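Local coordinates for putative nisin-resistance protein (Streptococcus agalactiae 515, PDB 4Y68), which probably cleaves the lantibiotic nisin as a serine peptidase of family S41, and so would protect the bacterium from it, at residues R113-E116 / D117-L120; L129-R132 / S133-Y137; N143-E147 / K148-G152; I221-H224 / K225-S228. All blocks are in the same frame, centred on the assembly; numbering follows the deposited sequence.

All four contacts are local, and they follow one another along the chain without nesting or crossing. Contact 1 closes the tight turn between strands 110-113 and 118-122, at the edge of the mixed sheet. Contact 2 starts helix 131-147, and contact 3 ends that helix and leads into strand 152-156. Together they mark out the beta-alpha-beta unit of strand 118-122, helix 131-147 and strand 152-156. Contacts 1 and 3 touch each other, with Asp117 O near Lys151 N and Leu119 against Tyr150. Contact 4 closes the turn after strand 218-222, further across the same sheet, and leads to helix 229-235. It touches none of the others.

Contact 1 of 4, residues R113-E116 / D117-L120; sequences RLNE and DILL
Asn115 reaches forward with its side-chain oxygen to the backbone of Asp117 and Ile118. Asp117 N donates to Asn115 OD1 at 2.7 Å, and Ile118 N donates to the same Asn115 OD1 at 3.0 Å. The two donors come from opposite faces of the amide plane, each tilted away from it. The first of these bonds makes an Asx turn. Asn115 CG stands between its own backbone N and carbonyl carbon (chi1 64°), which points the amide along the turn. The two bonds hold the amide group in place.

The backbone adds its own closure. Leu114 N donates to Ile118 O at 2.9 Å. Beyond this bond, Arg113 and Leu119 form an antiparallel non-hydrogen-bonded pair.

Arg113 lays its guanidinium over the Leu119 side chain. Leu119 CD2 sits over the centre of one flat face, 3.5 Å from Arg113 CZ. The bend at chi3 (-63°) brings the group there. Arg113 NH1 also makes a weak bond to Asn115 O, while NH2 bonds to Ser149 O.

Leu114 packs along the strand with both methyl branches. Leu114 CD2 lies 3.9 Å from Ile118 CG2, and Leu114 CD1 lies 4.0 Å from Leu120 CB.

These residues close a beta hairpin between strands 110-113 and 118-122. Leu114, Ile118 and Leu120 rest on Ile154 of strand 152-156, and helix 297-308 packs against them through Gln302, Leu305 and Leu298. Leu119 instead meets Leu153 of that strand, with Lys148 and Tyr150 from the loop before it.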
loop_
_atom_site.group_PDB
_atom_site.type_symbol
_atom_site.label_atom_id
_atom_site.label_comp_id
_atom_site.label_asym_id
_atom_site.label_seq_id
_atom_site.Cartn_x
_atom_site.Cartn_y
_atom_site.Cartn_z
ATOM N N ARG A 113 23.914 11.593 0.468
ATOM C CA ARG A 113 24.427 12.176 -0.758
ATOM C C ARG A 113 25.454 11.237 -1.397
ATOM O O ARG A 113 26.427 10.862 -0.759
ATOM C CB ARG A 113 25.049 13.539 -0.492
ATOM C CG ARG A 113 25.561 14.196 -1.755
ATOM C CD ARG A 113 25.952 15.622 -1.523
ATOM N NE ARG A 113 24.829 16.456 -1.128
ATOM C CZ ARG A 113 23.964 17.009 -1.977
ATOM N NH1 ARG A 113 24.066 16.818 -3.290
ATOM N NH2 ARG A 113 22.987 17.755 -1.510
ATOM N N LEU A 114 25.219 10.842 -2.646
ATOM C CA LEU A 114 26.165 10.020 -3.403
ATOM C C LEU A 114 27.277 10.868 -4.014
ATOM O O LEU A 114 28.440 10.480 -4.022
ATOM C CB LEU A 114 25.445 9.244 -4.507
ATOM C CG LEU A 114 25.198 7.758 -4.244
ATOM C CD1 LEU A 114 24.936 7.520 -2.782
ATOM C CD2 LEU A 114 24.042 7.233 -5.082
ATOM N N ASN A 115 26.902 12.018 -4.551
ATOM C CA ASN A 115 27.862 13.002 -5.006
ATOM C C ASN A 115 27.135 14.320 -5.088
ATOM O O ASN A 115 26.002 14.432 -4.624
ATOM C CB ASN A 115 28.500 12.600 -6.343
ATOM C CG ASN A 115 27.504 12.525 -7.492
ATOM O OD1 ASN A 115 26.496 13.244 -7.530
ATOM N ND2 ASN A 115 27.810 11.674 -8.467
ATOM N N GLU A 116 27.756 15.327 -5.672
ATOM C CA GLU A 116 27.149 16.648 -5.633
ATOM C C GLU A 116 25.810 16.705 -6.390
ATOM O O GLU A 116 25.025 17.639 -6.197
ATOM C CB GLU A 116 28.120 17.697 -6.194
ATOM C CG GLU A 116 29.588 17.420 -5.875
ATOM C CD GLU A 116 30.208 16.415 -6.840
ATOM O OE1 GLU A 116 31.193 15.739 -6.467
ATOM O OE2 GLU A 116 29.711 16.305 -7.982
ATOM N N ASP A 117 25.535 15.714 -7.234
ATOM C CA ASP A 117 24.338 15.782 -8.075
ATOM C C ASP A 117 23.253 14.759 -7.742
ATOM O O ASP A 117 22.096 14.932 -8.136
ATOM C CB ASP A 117 24.728 15.633 -9.542
ATOM C CG ASP A 117 25.495 16.836 -10.054
ATOM O OD1 ASP A 117 25.320 17.916 -9.458
ATOM O OD2 ASP A 117 26.270 16.708 -11.028
ATOM N N ILE A 118 23.621 13.703 -7.021
ATOM C CA ILE A 118 22.711 12.587 -6.772
ATOM C C ILE A 118 22.463 12.309 -5.280
ATOM O O ILE A 118 23.411 12.101 -4.517
ATOM C CB ILE A 118 23.252 11.305 -7.421
ATOM C CG1 ILE A 118 23.407 11.490 -8.932
ATOM C CG2 ILE A 118 22.356 10.116 -7.076
ATOM C CD1 ILE A 118 23.820 10.206 -9.658
ATOM N N LEU A 119 21.195 12.315 -4.874
ATOM C CA LEU A 119 20.797 11.883 -3.533
ATOM C C LEU A 119 20.199 10.480 -3.602
ATOM O O LEU A 119 19.455 10.158 -4.530
ATOM C CB LEU A 119 19.774 12.835 -2.911
ATOM C CG LEU A 119 20.104 14.325 -2.764
ATOM C CD1 LEU A 119 19.063 15.016 -1.883
ATOM C CD2 LEU A 119 21.501 14.517 -2.203
ATOM N N LEU A 120 20.544 9.643 -2.633
ATOM C CA LEU A 120 19.948 8.319 -2.502
ATOM C C LEU A 120 18.900 8.356 -1.390
ATOM O O LEU A 120 19.243 8.506 -0.223
ATOM C CB LEU A 120 21.015 7.257 -2.202
ATOM C CG LEU A 120 20.501 5.873 -1.763
ATOM C CD1 LEU A 120 19.513 5.281 -2.760
ATOM C CD2 LEU A 120 21.649 4.904 -1.549
#

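Contact 2 of 4, residues L129-R132 / S133-Y137; sequences LDKR and SISHY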
loop_
_atom_site.group_PDB
_atom_site.type_symbol
_atom_site.label_atom_id
_atom_site.label_comp_id
_atom_site.label_asym_id
_atom_site.label_seq_id
_atom_site.Cartn_x
_atom_site.Cartn_y
_atom_site.Cartn_z
ATOM N N LEU A 129 -0.860 5.440 11.729
ATOM C CA LEU A 129 -2.037 6.221 11.338
ATOM C C LEU A 129 -2.009 7.603 11.964
ATOM O O LEU A 129 -2.532 8.550 11.396
ATOM C CB LEU A 129 -3.340 5.523 11.766
ATOM C CG LEU A 129 -3.628 4.128 11.225
ATOM C CD1 LEU A 129 -5.011 3.664 11.683
ATOM C CD2 LEU A 129 -3.513 4.173 9.699
ATOM N N ASP A 130 -1.425 7.698 13.156
ATOM C CA ASP A 130 -1.440 8.942 13.906
ATOM C C ASP A 130 -0.770 10.079 13.140
ATOM O O ASP A 130 0.277 9.911 12.512
ATOM C CB ASP A 130 -0.775 8.750 15.270
ATOM C CG ASP A 130 0.702 8.730 15.178
ATOM O OD1 ASP A 130 1.310 9.804 15.381
ATOM O OD2 ASP A 130 1.255 7.652 14.874
ATOM N N LYS A 131 -1.408 11.239 13.195
ATOM C CA LYS A 131 -1.047 12.412 12.398
ATOM C C LYS A 131 0.406 12.857 12.565
ATOM O O LYS A 131 1.046 13.313 11.609
ATOM C CB LYS A 131 -1.987 13.557 12.779
ATOM C CG LYS A 131 -2.036 14.753 11.854
ATOM C CD LYS A 131 -3.070 15.754 12.406
ATOM C CE LYS A 131 -3.637 16.686 11.334
ATOM N NZ LYS A 131 -2.760 17.828 10.943
ATOM N N ARG A 132 0.919 12.745 13.782
ATOM C CA ARG A 132 2.264 13.237 14.067
ATOM C C ARG A 132 3.299 12.385 13.360
ATOM O O ARG A 132 4.166 12.912 12.671
ATOM C CB ARG A 132 2.540 13.272 15.577
ATOM C CG ARG A 132 3.945 13.778 15.921
ATOM C CD ARG A 132 4.175 13.970 17.433
ATOM N NE ARG A 132 3.640 15.242 17.926
ATOM C CZ ARG A 132 2.496 15.371 18.598
ATOM N NH1 ARG A 132 1.755 14.298 18.874
ATOM N NH2 ARG A 132 2.090 16.571 19.002
ATOM N N SER A 133 3.192 11.070 13.524
ATOM C CA SER A 133 4.120 10.142 12.896
ATOM C C SER A 133 4.124 10.267 11.380
ATOM O O SER A 133 5.188 10.247 10.753
ATOM C CB SER A 133 3.785 8.695 13.265
ATOM O OG SER A 133 3.731 8.501 14.658
ATOM N N ILE A 134 2.934 10.349 10.785
ATOM C CA ILE A 134 2.869 10.311 9.329
ATOM C C ILE A 134 3.337 11.633 8.778
ATOM O O ILE A 134 3.863 11.673 7.683
ATOM C CB ILE A 134 1.451 9.993 8.773
ATOM C CG1 ILE A 134 0.480 11.129 9.074
ATOM C CG2 ILE A 134 0.948 8.636 9.273
ATOM C CD1 ILE A 134 -0.905 10.938 8.436
ATOM N N SER A 135 3.164 12.711 9.540
ATOM C CA SER A 135 3.665 14.025 9.129
ATOM C C SER A 135 5.201 14.140 9.284
ATOM O O SER A 135 5.882 14.818 8.502
ATOM C CB SER A 135 2.972 15.127 9.934
ATOM O OG SER A 135 1.554 15.038 9.803
ATOM N N HIS A 136 5.745 13.472 10.291
ATOM C CA HIS A 136 7.189 13.385 10.410
ATOM C C HIS A 136 7.774 12.605 9.227
ATOM O O HIS A 136 8.799 12.989 8.682
ATOM C CB HIS A 136 7.591 12.741 11.737
ATOM C CG HIS A 136 9.061 12.501 11.858
ATOM N ND1 HIS A 136 9.586 11.358 12.418
ATOM C CD2 HIS A 136 10.117 13.251 11.466
ATOM C CE1 HIS A 136 10.907 11.414 12.366
ATOM N NE2 HIS A 136 11.254 12.552 11.794
ATOM N N TYR A 137 7.109 11.531 8.806
ATOM C CA TYR A 137 7.597 10.740 7.675
ATOM C C TYR A 137 7.555 11.556 6.385
ATOM O O TYR A 137 8.565 11.687 5.709
ATOM C CB TYR A 137 6.779 9.452 7.529
ATOM C CG TYR A 137 7.202 8.482 6.413
ATOM C CD1 TYR A 137 7.045 8.805 5.062
ATOM C CD2 TYR A 137 7.687 7.214 6.726
ATOM C CE1 TYR A 137 7.405 7.890 4.054
ATOM C CE2 TYR A 137 8.037 6.287 5.734
ATOM C CZ TYR A 137 7.893 6.632 4.410
ATOM O OH TYR A 137 8.246 5.724 3.452
HETATM O O HOH W 1 0.477 17.593 10.510
#
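Ser133 and Asp130 meet through two polar bonds at the start of a helix. The Ser133 side chain can be followed outward. Ser133 CB lies 3.2 Å from Asp130 OD2, close beside the carboxylate. Ser133 OG then donates to Asp130 OD2 at 2.6 Å, on the syn lone pair of that oxygen. With chi1 at -55°, Ser133 OG stands beside its own backbone N, so hydroxyl and N-H face the same carboxylate. Ser133 OG also lies 2.8 Å from Asp130 OD1. That oxygen takes the Ser133 N-H as well, at 2.9 Å from Ser133 N to Asp130 OD1, coming from above the carboxylate plane. Hydroxyl and N-H together should limit rotation of the carboxylate.

The next turn begins at once. Ile134 N donates to Asp130 O and His136 N to Arg132 O, as along any helix. Ile134 CG1 lies 3.4 Å from Lys131 O, and Ile134 CG2 lies 3.5 Å from Asp130 O.

Lys131 O is gripped twice by Ser135. Ser135 OG donates to it at a short 2.5 Å, and Ser135 N donates to Lys131 O at 3.0 Å from the opposite face of the carbonyl. Ser135 OG also accepts from a water, which Lys131 NZ reaches weakly. The firmer partner of that lysine is Ala203 O.

Further along, Tyr137 bonds to Pro124 O and leans on helix 165-171, where Pro167 also meets Ile134. Asp130 is the N-cap of helix 131-147. A capping aspartate of this kind is a classic helix start, here for the helix of a beta-alpha-beta unit.

Contact 3 of 4, residues N143-E147 / K148-G152; sequences NILME and KSYKG
Tyr150 and Leu145 make the main polar link between the end of the helix and the loop after it. The phenol Tyr150 OH donates to Leu145 O at a modelled 2.4 Å, very short, so the exact value is doubtful. Ile144 O and Leu145 O both lie at the edge of the Tyr150 ring, near its plane. Tyr150 CG stands between its own backbone N and carbonyl carbon (chi1 52°), which turns the ring back toward the helix. A weak backbone bond runs from Lys148 N to Ile144 O at 3.4 Å.

Water makes a second link. One molecule lies 3.0 Å from Leu145 O and 3.0 Å from Lys148 O, placed to bridge them.

The apolar contact is loose, with Leu145 CD2 4.5 Å from Tyr150 CZ. The lysine chain makes van der Waals contact with a carbonyl, Lys148 CB lying 3.1 Å from Ile144 O. Its bend at chi2 carries CE past Asn143 OD1. Ile144, Lys148 and Tyr150 all pack on Leu119 of strand 118-122.

Ile144 O has just a weak bond from Lys148 N. Leu145 O takes the Tyr150 hydroxyl and a water in place of a further helical N-H, which probably eases the negative end of helix 131-147.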
loop_
_atom_site.group_PDB
_atom_site.type_symbol
_atom_site.label_atom_id
_atom_site.label_comp_id
_atom_site.label_asym_id
_atom_site.label_seq_id
_atom_site.Cartn_x
_atom_site.Cartn_y
_atom_site.Cartn_z
ATOM N N ASN A 143 11.303 17.816 3.002
ATOM C CA ASN A 143 12.498 18.623 3.228
ATOM C C ASN A 143 13.630 18.233 2.310
ATOM O O ASN A 143 14.284 19.095 1.728
ATOM C CB ASN A 143 12.990 18.535 4.664
ATOM C CG ASN A 143 14.329 19.249 4.847
ATOM O OD1 ASN A 143 15.394 18.679 4.589
ATOM N ND2 ASN A 143 14.276 20.515 5.254
ATOM N N ILE A 144 13.855 16.934 2.175
ATOM C CA ILE A 144 14.927 16.450 1.319
ATOM C C ILE A 144 14.740 16.910 -0.105
ATOM O O ILE A 144 15.678 17.397 -0.721
ATOM C CB ILE A 144 15.030 14.921 1.327
ATOM C CG1 ILE A 144 15.531 14.441 2.699
ATOM C CG2 ILE A 144 15.939 14.456 0.171
ATOM C CD1 ILE A 144 15.513 12.933 2.866
ATOM N N LEU A 145 13.518 16.763 -0.615
ATOM C CA LEU A 145 13.233 17.034 -2.022
ATOM C C LEU A 145 13.181 18.533 -2.320
ATOM O O LEU A 145 13.579 18.951 -3.400
ATOM C CB LEU A 145 11.912 16.373 -2.441
ATOM C CG LEU A 145 11.894 14.837 -2.505
ATOM C CD1 LEU A 145 10.488 14.285 -2.731
ATOM C CD2 LEU A 145 12.828 14.333 -3.578
ATOM N N MET A 146 12.706 19.330 -1.361
ATOM C CA MET A 146 12.495 20.764 -1.589
ATOM C C MET A 146 13.695 21.650 -1.188
ATOM O O MET A 146 13.954 22.670 -1.829
ATOM C CB MET A 146 11.234 21.241 -0.848
ATOM C CG MET A 146 9.893 20.698 -1.415
ATOM S SD MET A 146 9.479 21.152 -3.128
ATOM C CE MET A 146 9.494 22.946 -3.053
ATOM N N GLU A 147 14.429 21.258 -0.150
ATOM C CA GLU A 147 15.504 22.093 0.382
ATOM C C GLU A 147 16.931 21.566 0.197
ATOM O O GLU A 147 17.873 22.143 0.732
ATOM C CB GLU A 147 15.266 22.313 1.858
ATOM C CG GLU A 147 13.839 22.686 2.157
ATOM C CD GLU A 147 13.773 23.877 3.043
ATOM O OE1 GLU A 147 14.738 24.661 3.015
ATOM O OE2 GLU A 147 12.778 24.031 3.775
ATOM N N LYS A 148 17.101 20.468 -0.527
ATOM C CA LYS A 148 18.441 19.965 -0.775
ATOM C C LYS A 148 18.805 20.234 -2.216
ATOM O O LYS A 148 17.944 20.480 -3.061
ATOM C CB LYS A 148 18.562 18.469 -0.487
ATOM C CG LYS A 148 18.301 18.062 0.958
ATOM C CD LYS A 148 19.333 18.611 1.921
ATOM C CE LYS A 148 19.233 17.872 3.248
ATOM N NZ LYS A 148 20.007 18.526 4.321
ATOM N N SER A 149 20.094 20.179 -2.498
ATOM C CA SER A 149 20.567 20.463 -3.834
ATOM C C SER A 149 20.940 19.168 -4.554
ATOM O O SER A 149 21.684 18.342 -4.016
ATOM C CB SER A 149 21.755 21.415 -3.759
ATOM O OG SER A 149 22.575 21.273 -4.894
ATOM N N TYR A 150 20.403 18.984 -5.757
ATOM C CA TYR A 150 20.662 17.785 -6.550
ATOM C C TYR A 150 20.223 18.004 -7.985
ATOM O O TYR A 150 19.472 18.928 -8.261
ATOM C CB TYR A 150 19.920 16.563 -5.972
ATOM C CG TYR A 150 18.441 16.798 -5.755
ATOM C CD1 TYR A 150 17.969 17.228 -4.527
ATOM C CD2 TYR A 150 17.518 16.606 -6.782
ATOM C CE1 TYR A 150 16.628 17.450 -4.314
ATOM C CE2 TYR A 150 16.158 16.832 -6.579
ATOM C CZ TYR A 150 15.725 17.248 -5.343
ATOM O OH TYR A 150 14.392 17.479 -5.113
ATOM N N LYS A 151 20.654 17.113 -8.871
ATOM C CA LYS A 151 20.218 17.097 -10.265
ATOM C C LYS A 151 19.562 15.755 -10.629
ATOM O O LYS A 151 19.037 15.576 -11.732
ATOM C CB LYS A 151 21.404 17.347 -11.196
ATOM C CG LYS A 151 22.006 18.750 -11.138
ATOM C CD LYS A 151 23.270 18.806 -12.013
ATOM C CE LYS A 151 23.936 20.189 -12.025
ATOM N NZ LYS A 151 25.299 20.144 -12.680
ATOM N N GLY A 152 19.625 14.801 -9.705
ATOM C CA GLY A 152 19.066 13.486 -9.933
ATOM C C GLY A 152 18.774 12.788 -8.622
ATOM O O GLY A 152 19.418 13.074 -7.619
HETATM O O HOH W 2 15.303 21.339 -4.155
#

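Contact 4 of 4, residues I221-H224 / K225-S228; sequences ITNH and KTAS
Asn223 OD1 is gripped by several backbone N-H groups. Its strongest partner is Asn159 N, just after strand 152-156. Within the turn, Lys225 N donates to Asn223 OD1 at 3.3 Å, from well above the amide plane, and so forms an Asx turn. The bond from Thr226 N to that oxygen is weak.

A second side chain answers from the other end of the turn. Asn223 N donates to Thr226 OG1 at 3.0 Å, with a nearly straight N-H angle of 165°. Thr226 OG1 stands beside its own backbone N (chi1 -58°), which turns it back toward the end of strand 218-222. Thr226 OG1 also lies 3.6 Å from Thr222 CA. The hydroxyl also bonds to Leu157 O, so two groups grip it.

The backbone closes a type I beta turn from Asn223 to Thr226. Thr226 N donates to Asn223 O at 3.1 Å.

The turn leads to Ser228, just before helix 229-235, where Ser228 OG bonds to His90 NE2. Such a serine-histidine pair is consistent with the active site of a serine peptidase. Two side chains and the backbone brace the turn together. These bonds probably fix the shape of the Asn223-Thr226 turn, two residues ahead of Ser228.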
loop_
_atom_site.group_PDB
_atom_site.type_symbol
_atom_site.label_atom_id
_atom_site.label_comp_id
_atom_site.label_asym_id
_atom_site.label_seq_id
_atom_site.Cartn_x
_atom_site.Cartn_y
_atom_site.Cartn_z
ATOM N N ILE A 221 14.322 2.115 -7.331
ATOM C CA ILE A 221 14.786 0.748 -7.104
ATOM C C ILE A 221 13.737 -0.071 -6.352
ATOM O O ILE A 221 13.132 0.409 -5.386
ATOM C CB ILE A 221 16.127 0.733 -6.321
ATOM C CG1 ILE A 221 17.186 1.516 -7.086
ATOM C CG2 ILE A 221 16.588 -0.703 -6.030
ATOM C CD1 ILE A 221 18.534 1.632 -6.350
ATOM N N THR A 222 13.505 -1.292 -6.819
ATOM C CA THR A 222 12.581 -2.209 -6.183
ATOM C C THR A 222 13.264 -3.564 -6.020
ATOM O O THR A 222 14.186 -3.885 -6.764
ATOM C CB THR A 222 11.290 -2.376 -7.014
ATOM O OG1 THR A 222 11.591 -3.007 -8.264
ATOM C CG2 THR A 222 10.626 -1.025 -7.292
ATOM N N ASN A 223 12.818 -4.373 -5.061
ATOM C CA ASN A 223 13.270 -5.758 -5.009
ATOM C C ASN A 223 12.070 -6.657 -4.753
ATOM O O ASN A 223 10.952 -6.161 -4.749
ATOM C CB ASN A 223 14.385 -5.960 -3.968
ATOM C CG ASN A 223 13.927 -5.774 -2.531
ATOM O OD1 ASN A 223 12.807 -5.359 -2.271
ATOM N ND2 ASN A 223 14.824 -6.081 -1.576
ATOM N N HIS A 224 12.289 -7.963 -4.568
ATOM C CA HIS A 224 11.191 -8.920 -4.449
ATOM C C HIS A 224 10.268 -8.648 -3.256
ATOM O O HIS A 224 9.118 -9.085 -3.241
ATOM C CB HIS A 224 11.740 -10.353 -4.348
ATOM C CG HIS A 224 12.174 -10.931 -5.661
ATOM N ND1 HIS A 224 11.443 -10.779 -6.822
ATOM C CD2 HIS A 224 13.273 -11.652 -6.001
ATOM C CE1 HIS A 224 12.068 -11.387 -7.817
ATOM N NE2 HIS A 224 13.179 -11.925 -7.346
ATOM N N LYS A 225 10.763 -7.928 -2.254
ATOM C CA LYS A 225 9.967 -7.663 -1.056
ATOM C C LYS A 225 9.095 -6.410 -1.202
ATOM O O LYS A 225 8.123 -6.237 -0.471
ATOM C CB LYS A 225 10.869 -7.526 0.172
ATOM C CG LYS A 225 11.503 -8.834 0.653
ATOM C CD LYS A 225 11.881 -8.727 2.145
ATOM C CE LYS A 225 12.847 -9.825 2.597
ATOM N NZ LYS A 225 12.453 -11.192 2.127
ATOM N N THR A 226 9.441 -5.542 -2.143
ATOM C CA THR A 226 8.643 -4.330 -2.394
ATOM C C THR A 226 7.182 -4.676 -2.607
ATOM O O THR A 226 6.855 -5.325 -3.590
ATOM C CB THR A 226 9.168 -3.570 -3.627
ATOM O OG1 THR A 226 10.537 -3.229 -3.407
ATOM C CG2 THR A 226 8.333 -2.285 -3.874
ATOM N N ALA A 227 6.293 -4.234 -1.726
ATOM C CA ALA A 227 4.913 -4.720 -1.794
ATOM C C ALA A 227 3.833 -3.688 -1.484
ATOM O O ALA A 227 4.043 -2.749 -0.725
ATOM C CB ALA A 227 4.736 -5.919 -0.834
ATOM N N SER A 228 2.662 -3.903 -2.065
ATOM C CA SER A 228 1.436 -3.298 -1.561
ATOM C C SER A 228 1.446 -1.779 -1.774
ATOM O O SER A 228 1.597 -1.326 -2.907
ATOM C CB SER A 228 1.249 -3.662 -0.084
ATOM O OG SER A 228 -0.128 -3.657 0.267
#